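Local coordinates for protein putative rRNA methylase (Clostridium thermocellum ATCC 27405, PDB 3EEY) that binds S-adenosylmethionine and probably acts as a methyltransferase, with ribosomal RNA as its presumed substrate, at residues I111-P115 with E116-Q120. Sequence-based numbering, arbitrary orientation.
With SAM (S-adenosylmethionine), chain K.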
loop_
_atom_site.group_PDB
_atom_site.type_symbol
_atom_site.label_atom_id
_atom_site.label_comp_id
_atom_site.label_asym_id
_atom_site.label_seq_id
_atom_site.Cartn_x
_atom_site.Cartn_y
_atom_site.Cartn_z
ATOM N N ILE A 111 -22.027 18.964 6.576
ATOM C CA ILE A 111 -21.368 18.616 7.841
ATOM C C ILE A 111 -20.310 17.524 7.625
ATOM O O ILE A 111 -20.616 16.325 7.551
ATOM C CB ILE A 111 -22.374 18.219 8.955
ATOM C CG1 ILE A 111 -23.430 19.321 9.141
ATOM C CG2 ILE A 111 -21.635 17.956 10.272
ATOM C CD1 ILE A 111 -24.641 18.912 9.965
ATOM N N SER A 112 -19.060 17.965 7.515
ATOM C CA SER A 112 -17.945 17.073 7.222
ATOM C C SER A 112 -16.722 17.380 8.083
ATOM O O SER A 112 -16.659 18.422 8.747
ATOM C CB SER A 112 -17.580 17.134 5.733
ATOM O OG SER A 112 -17.305 18.460 5.319
ATOM N N THR A 113 -15.764 16.455 8.066
ATOM C CA THR A 113 -14.514 16.597 8.798
ATOM C C THR A 113 -13.739 17.817 8.299
ATOM O O THR A 113 -13.741 18.130 7.106
ATOM C CB THR A 113 -13.626 15.317 8.708
ATOM O OG1 THR A 113 -13.421 14.950 7.338
ATOM C CG2 THR A 113 -14.246 14.141 9.458
ATOM N N ARG A 114 -13.105 18.512 9.234
ATOM C CA ARG A 114 -12.336 19.728 8.960
ATOM C C ARG A 114 -10.851 19.441 9.176
ATOM O O ARG A 114 -10.508 18.690 10.089
ATOM C CB ARG A 114 -12.763 20.841 9.925
ATOM C CG ARG A 114 -14.083 21.520 9.609
ATOM C CD ARG A 114 -14.569 22.297 10.826
ATOM N NE ARG A 114 -15.411 23.435 10.465
ATOM C CZ ARG A 114 -14.973 24.685 10.322
ATOM N NH1 ARG A 114 -13.691 24.976 10.509
ATOM N NH2 ARG A 114 -15.822 25.650 9.991
ATOM N N PRO A 115 -9.968 20.044 8.351
ATOM C CA PRO A 115 -8.516 19.841 8.470
ATOM C C PRO A 115 -7.965 20.057 9.872
ATOM O O PRO A 115 -7.239 19.200 10.368
ATOM C CB PRO A 115 -7.929 20.888 7.518
ATOM C CG PRO A 115 -8.993 21.173 6.551
ATOM C CD PRO A 115 -10.302 20.952 7.234
ATOM N N GLU A 116 -8.328 21.182 10.491
ATOM C CA GLU A 116 -7.871 21.589 11.827
ATOM C C GLU A 116 -8.108 20.513 12.881
ATOM O O GLU A 116 -7.189 20.134 13.611
ATOM C CB GLU A 116 -8.584 22.872 12.281
ATOM C CG GLU A 116 -8.812 23.938 11.192
ATOM C CD GLU A 116 -10.148 23.787 10.458
ATOM O OE1 GLU A 116 -10.138 23.802 9.206
ATOM O OE2 GLU A 116 -11.201 23.653 11.124
ATOM N N THR A 117 -9.344 20.015 12.927
ATOM C CA THR A 117 -9.782 19.063 13.946
ATOM C C THR A 117 -9.299 17.653 13.637
ATOM O O THR A 117 -9.031 16.869 14.552
ATOM C CB THR A 117 -11.326 19.106 14.150
ATOM O OG1 THR A 117 -11.990 19.064 12.883
ATOM C CG2 THR A 117 -11.740 20.394 14.847
ATOM N N THR A 118 -9.183 17.339 12.346
ATOM C CA THR A 118 -8.640 16.049 11.903
ATOM C C THR A 118 -7.177 15.924 12.310
ATOM O O THR A 118 -6.786 14.912 12.898
ATOM C CB THR A 118 -8.795 15.834 10.385
ATOM O OG1 THR A 118 -10.180 15.913 10.025
ATOM C CG2 THR A 118 -8.250 14.469 9.974
ATOM N N ILE A 119 -6.393 16.967 12.026
ATOM C CA ILE A 119 -4.984 17.038 12.430
ATOM C C ILE A 119 -4.819 16.919 13.960
ATOM O O ILE A 119 -3.958 16.179 14.442
ATOM C CB ILE A 119 -4.297 18.323 11.848
ATOM C CG1 ILE A 119 -4.070 18.160 10.343
ATOM C CG2 ILE A 119 -2.971 18.611 12.532
ATOM C CD1 ILE A 119 -3.957 19.458 9.577
ATOM N N GLN A 120 -5.659 17.635 14.707
ATOM C CA GLN A 120 -5.716 17.518 16.168
ATOM C C GLN A 120 -5.981 16.088 16.631
ATOM O O GLN A 120 -5.244 15.568 17.468
ATOM C CB GLN A 120 -6.820 18.400 16.739
ATOM C CG GLN A 120 -6.442 19.808 17.062
ATOM C CD GLN A 120 -7.497 20.453 17.918
ATOM O OE1 GLN A 120 -7.645 20.112 19.096
ATOM N NE2 GLN A 120 -8.262 21.373 17.329
HETATM N N SAM K . -16.905 5.073 8.961
HETATM C CA SAM K . -18.203 5.738 8.621
HETATM C C SAM K . -19.276 4.728 8.205
HETATM O O SAM K . -20.280 5.062 7.565
HETATM O OXT SAM K . -19.164 3.544 8.520
HETATM C CB SAM K . -17.989 6.826 7.576
HETATM C CG SAM K . -17.560 8.153 8.194
HETATM S SD SAM K . -18.180 9.606 7.303
HETATM C CE SAM K . -17.133 9.553 5.823
HETATM C "C5'" SAM K . -17.447 10.935 8.295
HETATM C "C4'" SAM K . -18.144 11.042 9.655
HETATM O "O4'" SAM K . -17.363 11.785 10.573
HETATM C "C3'" SAM K . -19.503 11.734 9.559
HETATM O "O3'" SAM K . -20.464 10.916 10.185
HETATM C "C2'" SAM K . -19.327 13.041 10.307
HETATM O "O2'" SAM K . -20.499 13.457 10.983
HETATM C "C1'" SAM K . -18.201 12.686 11.272
HETATM N N9 SAM K . -17.439 13.854 11.755
HETATM C C8 SAM K . -17.283 15.086 11.164
HETATM N N7 SAM K . -16.503 15.849 11.970
HETATM C C5 SAM K . -16.167 15.117 13.061
HETATM C C6 SAM K . -15.404 15.385 14.192
HETATM N N6 SAM K . -14.811 16.563 14.377
HETATM N N1 SAM K . -15.264 14.403 15.147
HETATM C C2 SAM K . -15.858 13.168 15.011
HETATM N N3 SAM K . -16.600 12.908 13.887
HETATM C C4 SAM K . -16.754 13.863 12.935
HETATM O O HOH W 1 -12.526 16.619 11.716
#
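Arg-114 and Glu-116 meet where the loop after strand 94-101 of this Rossmann-like methyltransferase fold enters helix 115-128, Arg-114 holding the N-cap position. Their salt bridge runs from Arg-114 NH1 to Glu-116 OE2, 2.9 Å, at the edge of the guanidinium and essentially in its plane. The carboxylate is turned 78° against that plane; NH1 reaches the syn side of Glu-116 OE2 but lies 34° out of the carboxylate plane. A bend at chi2 (90°) lays the Glu-116 carboxylate alongside the Pro-115 ring, OE1 3.5 Å from Pro-115 CD.

The Arg-114 carbonyl accepts the first helical bond, from Thr-118 N to Arg-114 O at 2.9 Å. Thr-118 OG1 comes within 2.8 Å of Arg-114 O, but its proton may go to Glu-149 instead. A water bridges Arg-114 N, Thr-117 OG1 and Thr-118 OG1, donating to Thr-118.

Ser-112 and Thr-113 line the S-adenosylmethionine pocket, Thr-113 CG2 lying 3.6 Å from C8 of the adenine. Glu-149 of helix 148-157, bonded to Thr-113 OG1 and within bonding reach of Thr-118 OG1, probably links this loop to the first helical turn, whereas the exposed Arg-114–Glu-116 ion pair is probably screened by solvent and contributes little.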